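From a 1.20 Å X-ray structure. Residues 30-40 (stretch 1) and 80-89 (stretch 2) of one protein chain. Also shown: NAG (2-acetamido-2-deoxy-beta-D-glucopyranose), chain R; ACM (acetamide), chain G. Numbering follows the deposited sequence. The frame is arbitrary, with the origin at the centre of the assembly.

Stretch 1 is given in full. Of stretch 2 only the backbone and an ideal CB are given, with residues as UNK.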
# COMPACT_ATOMS: atom_id res chain seq x y z
N PHE A 30 -9.53 -3.47 12.72
CA PHE A 30 -10.63 -2.93 11.92
C PHE A 30 -10.05 -2.32 10.63
O PHE A 30 -8.85 -2.03 10.57
CB PHE A 30 -11.48 -1.94 12.70
CG PHE A 30 -12.21 -2.58 13.85
CD1 PHE A 30 -13.45 -3.17 13.62
CD2 PHE A 30 -11.69 -2.63 15.13
CE1 PHE A 30 -14.07 -3.84 14.67
CE2 PHE A 30 -12.34 -3.30 16.16
CZ PHE A 30 -13.52 -3.90 15.91
N ILE A 31 -10.93 -2.12 9.67
CA ILE A 31 -10.53 -1.60 8.35
C ILE A 31 -11.20 -0.26 8.15
O ILE A 31 -12.39 -0.10 8.42
CB ILE A 31 -10.97 -2.61 7.28
CG1 ILE A 31 -10.11 -3.85 7.35
CG2 ILE A 31 -10.99 -2.02 5.87
CD1 ILE A 31 -8.65 -3.69 6.90
N VAL A 32 -10.45 0.73 7.63
CA VAL A 32 -11.00 2.06 7.33
C VAL A 32 -10.61 2.49 5.92
O VAL A 32 -9.48 2.36 5.49
CB VAL A 32 -10.60 3.11 8.38
CG1 VAL A 32 -9.11 3.39 8.41
CG2 VAL A 32 -11.38 4.38 8.23
N LEU A 33 -11.61 3.02 5.19
CA LEU A 33 -11.37 3.60 3.87
C LEU A 33 -10.65 4.94 3.99
O LEU A 33 -10.83 5.68 4.96
CB LEU A 33 -12.73 3.77 3.17
CG LEU A 33 -13.19 2.52 2.42
CD1 LEU A 33 -14.67 2.51 2.24
CD2 LEU A 33 -12.43 2.46 1.01
N ASP A 34 -9.90 5.30 2.95
CA ASP A 34 -9.26 6.62 2.96
C ASP A 34 -10.33 7.69 3.24
O ASP A 34 -11.45 7.66 2.69
CB ASP A 34 -8.62 6.91 1.62
CG ASP A 34 -7.88 8.21 1.68
OD1 ASP A 34 -6.87 8.30 2.43
OD2 ASP A 34 -8.30 9.22 1.04
N SER A 35 -9.91 8.72 3.98
CA SER A 35 -10.82 9.82 4.31
C SER A 35 -11.50 10.41 3.09
O SER A 35 -12.69 10.68 3.10
CB SER A 35 -10.06 10.91 5.06
OG SER A 35 -9.01 11.49 4.30
N LEU A 36 -10.72 10.66 2.02
CA LEU A 36 -11.25 11.38 0.85
C LEU A 36 -12.08 10.48 -0.07
O LEU A 36 -12.61 10.99 -1.06
CB LEU A 36 -10.10 12.12 0.13
CG LEU A 36 -9.41 13.15 1.03
CD1 LEU A 36 -8.35 13.89 0.23
CD2 LEU A 36 -10.38 14.13 1.70
N SER A 37 -12.19 9.22 0.27
CA SER A 37 -13.16 8.30 -0.37
C SER A 37 -14.49 8.30 0.35
O SER A 37 -15.46 7.74 -0.18
CB SER A 37 -12.55 6.94 -0.47
OG SER A 37 -11.32 6.92 -1.15
N HIS A 38 -14.53 8.86 1.55
CA HIS A 38 -15.85 9.06 2.19
C HIS A 38 -16.60 10.16 1.47
O HIS A 38 -15.97 11.06 0.91
CB HIS A 38 -15.66 9.44 3.67
CG HIS A 38 -15.10 8.35 4.55
ND1 HIS A 38 -13.81 7.81 4.40
CD2 HIS A 38 -15.65 7.68 5.57
CE1 HIS A 38 -13.63 6.87 5.32
NE2 HIS A 38 -14.74 6.76 6.04
N PRO A 39 -17.94 10.20 1.54
CA PRO A 39 -18.67 11.30 0.95
C PRO A 39 -18.28 12.60 1.63
O PRO A 39 -18.28 12.68 2.86
CB PRO A 39 -20.15 10.95 1.19
CG PRO A 39 -20.16 9.44 1.39
CD PRO A 39 -18.82 9.16 2.07
N ILE A 40 -17.99 13.61 0.82
CA ILE A 40 -17.60 14.94 1.39
C ILE A 40 -18.52 15.96 0.72
O ILE A 40 -18.64 16.00 -0.51
CB ILE A 40 -16.11 15.29 1.24
CG1 ILE A 40 -15.28 14.31 2.14
CG2 ILE A 40 -15.82 16.70 1.60
CD1 ILE A 40 -13.86 14.36 1.91
N UNK A 80 -21.95 1.10 5.15
CA UNK A 80 -21.89 -0.18 4.38
C UNK A 80 -20.68 -0.13 3.46
O UNK A 80 -20.76 0.37 2.32
CB UNK A 80 -23.17 -0.41 3.57
N UNK A 81 -19.58 -0.67 3.95
CA UNK A 81 -18.33 -0.66 3.19
C UNK A 81 -18.40 -1.48 1.92
O UNK A 81 -17.62 -1.26 1.00
CB UNK A 81 -17.19 -1.18 4.06
N UNK A 82 -19.36 -2.40 1.81
CA UNK A 82 -19.50 -3.19 0.58
C UNK A 82 -19.82 -2.30 -0.64
O UNK A 82 -19.56 -2.70 -1.77
CB UNK A 82 -20.60 -4.24 0.76
N UNK A 83 -20.41 -1.13 -0.41
CA UNK A 83 -20.71 -0.19 -1.47
C UNK A 83 -19.45 0.39 -2.08
O UNK A 83 -19.53 1.01 -3.18
CB UNK A 83 -21.60 0.94 -0.94
N UNK A 84 -18.32 0.19 -1.45
CA UNK A 84 -17.00 0.65 -1.91
C UNK A 84 -16.10 -0.53 -2.25
O UNK A 84 -14.90 -0.40 -2.39
CB UNK A 84 -16.33 1.52 -0.85
N UNK A 85 -16.68 -1.72 -2.37
CA UNK A 85 -15.90 -2.91 -2.72
C UNK A 85 -15.06 -3.46 -1.60
O UNK A 85 -14.11 -4.20 -1.87
CB UNK A 85 -14.98 -2.60 -3.91
N UNK A 86 -15.40 -3.16 -0.34
CA UNK A 86 -14.59 -3.62 0.82
C UNK A 86 -15.46 -4.49 1.70
O UNK A 86 -16.48 -4.03 2.21
CB UNK A 86 -14.03 -2.44 1.62
N UNK A 87 -15.04 -5.73 1.91
CA UNK A 87 -15.73 -6.65 2.81
C UNK A 87 -14.68 -7.44 3.55
O UNK A 87 -13.58 -7.68 3.05
CB UNK A 87 -16.69 -7.57 2.06
N UNK A 88 -15.04 -7.92 4.74
CA UNK A 88 -14.21 -8.86 5.49
C UNK A 88 -15.03 -10.09 5.88
O UNK A 88 -16.24 -10.04 5.96
CB UNK A 88 -13.63 -8.19 6.74
N UNK A 89 -14.26 -11.15 6.13
CA UNK A 89 -14.85 -12.42 6.49
C UNK A 89 -13.81 -13.15 7.30
O UNK A 89 -12.83 -13.68 6.74
CB UNK A 89 -15.29 -13.22 5.27
C1 NAG R . -16.29 -16.74 4.05
C2 NAG R . -17.46 -17.18 3.09
C3 NAG R . -17.82 -18.73 3.03
C4 NAG R . -16.42 -19.38 2.75
C5 NAG R . -15.35 -18.87 3.76
C6 NAG R . -14.02 -19.69 3.38
C7 NAG R . -18.87 -16.16 5.16
C8 NAG R . -18.13 -16.71 6.22
N2 NAG R . -18.43 -16.32 3.76
O3 NAG R . -18.67 -19.20 2.07
O4 NAG R . -16.75 -20.89 2.62
O5 NAG R . -15.09 -17.49 3.69
O6 NAG R . -13.47 -19.30 2.06
O7 NAG R . -19.85 -15.16 5.00
C1 ACM G . -11.41 -17.07 6.91
O ACM G . -10.89 -16.70 8.02
N ACM G . -10.75 -17.71 5.95
C2 ACM G . -12.85 -16.87 6.51

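Position 80 lies out of reach of stretch 1: no atom of it comes within 5.5 Å of the ideal CB. It directly precedes a 3-10 turn, and the backbone N atom at 82 is within reach of a short acceptor here, so Asp, Asn, Ser or Thr would suit. The residue is Asp 80. Its OD1 accepts from the N atom of the residue at 82, 3.0 Å away.

Position 81 points its CA-to-CB bond toward stretch 1, yet the ideal CB is still 4.8 Å from Leu 33 CD1. Beyond it lie the methyls of Leu 33 and Ile 31 and, further off, the backbone N of Leu 33. A long side chain is needed to fill this space; Leu or Met could meet the methyls, Phe could cover them with a ring, and Tyr adds a hydroxyl at the right distance for the backbone N. The residue is Tyr 81. Its OH accepts a hydrogen bond from Leu 33 N (3.0 Å, nearly straight at 165°), while Leu 33 CD1 sits over one ring face, 3.8 Å from the centroid, in a CH-pi contact. The same side chain thus serves both: its OH takes Leu 33 N, its ring face takes Leu 33 CD1. Ile 31 O, 3.7 Å from Tyr 81 CE2, gains no polar partner.

Positions 82 and 83 face open space on the side of stretch 1, so small or polar residues are suitable. Ser 82 donates from OG to Asp 80 OD1 at 2.7 Å; Gln 83 NE2 donates to Asp 80 OD2 at 3.0 Å.

Position 84 again points toward stretch 1, and its ideal CB is already 3.6 Å from Leu 33 CD1. Leu or Met would suit the methyl, but Ser 37 O and the ring of Pro 39 lie farther out, so a large aromatic with a polar tip is attractive. The residue is Tyr 84. Its CB packs 3.7 Å from Leu 33 CD1 and its OH lies 3.6 Å from Pro 39 CG. A water bridges the stretches, donating to Ser 37 O at 2.9 Å and hydrogen-bonding Tyr 84 OH at 3.0 Å.

At position 85 phi is 75°, a value that by itself favours glycine, although Asn or Asp can also adopt it. The residue is Gly 85.

Position 86 begins a strand and points toward stretch 1, with Leu 33 CD1 5.0 Å and Ile 31 CG2 5.2 Å from its ideal CB. Val, Ile or Leu could meet both residues. Val 86 does so: CG1 is 3.9 Å from Ile 31 CG2, and CG2 is 4.0 Å from Leu 33 CD2.

Position 87 points away, leaving the choice open; it is Thr 87. Position 88 turns back toward Ile 31 across a wider gap, suiting Val, Ile or Thr. Thr 88 places CG2 4.2 Å from Ile 31 CG1.

Position 89 is out of reach, but the sugar nearby calls for Asn. Asn 89 ND2 is bonded to NAG C1 at 1.5 Å.

Stretch 2 (80-89) DYSQYGVTTN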
# COMPACT_ATOMS: atom_id res chain seq x y z
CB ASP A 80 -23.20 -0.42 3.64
CG ASP A 80 -23.16 -1.72 2.82
OD1 ASP A 80 -22.18 -2.45 2.89
OD2 ASP A 80 -24.13 -1.88 2.04
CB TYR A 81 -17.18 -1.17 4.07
CG TYR A 81 -16.41 -0.10 4.81
CD1 TYR A 81 -17.01 0.83 5.62
CD2 TYR A 81 -15.04 -0.07 4.73
CE1 TYR A 81 -16.30 1.84 6.26
CE2 TYR A 81 -14.31 0.88 5.41
CZ TYR A 81 -14.93 1.87 6.14
OH TYR A 81 -14.14 2.84 6.72
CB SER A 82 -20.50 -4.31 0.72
OG SER A 82 -21.84 -3.85 0.66
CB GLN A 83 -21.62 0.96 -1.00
CG GLN A 83 -22.92 0.53 -0.42
CD GLN A 83 -23.76 -0.22 -1.34
OE1 GLN A 83 -23.88 0.17 -2.51
NE2 GLN A 83 -24.34 -1.32 -0.88
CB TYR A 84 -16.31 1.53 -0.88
CG TYR A 84 -17.12 2.81 -0.63
CD1 TYR A 84 -18.22 2.85 0.18
CD2 TYR A 84 -16.76 3.98 -1.25
CE1 TYR A 84 -18.98 3.98 0.33
CE2 TYR A 84 -17.47 5.16 -1.05
CZ TYR A 84 -18.60 5.16 -0.27
OH TYR A 84 -19.35 6.30 -0.07
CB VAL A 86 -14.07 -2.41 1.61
CG1 VAL A 86 -13.28 -2.91 2.81
CG2 VAL A 86 -13.20 -1.49 0.74
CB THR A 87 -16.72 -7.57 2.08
OG1 THR A 87 -16.05 -8.34 1.09
CG2 THR A 87 -17.88 -6.82 1.48
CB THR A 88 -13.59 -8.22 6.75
OG1 THR A 88 -14.67 -7.80 7.60
CG2 THR A 88 -12.69 -7.06 6.43
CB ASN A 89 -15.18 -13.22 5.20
CG ASN A 89 -15.60 -14.66 5.38
OD1 ASN A 89 -15.75 -15.10 6.48
ND2 ASN A 89 -15.92 -15.26 4.22
O HOH W 1 -17.95 8.58 -1.43
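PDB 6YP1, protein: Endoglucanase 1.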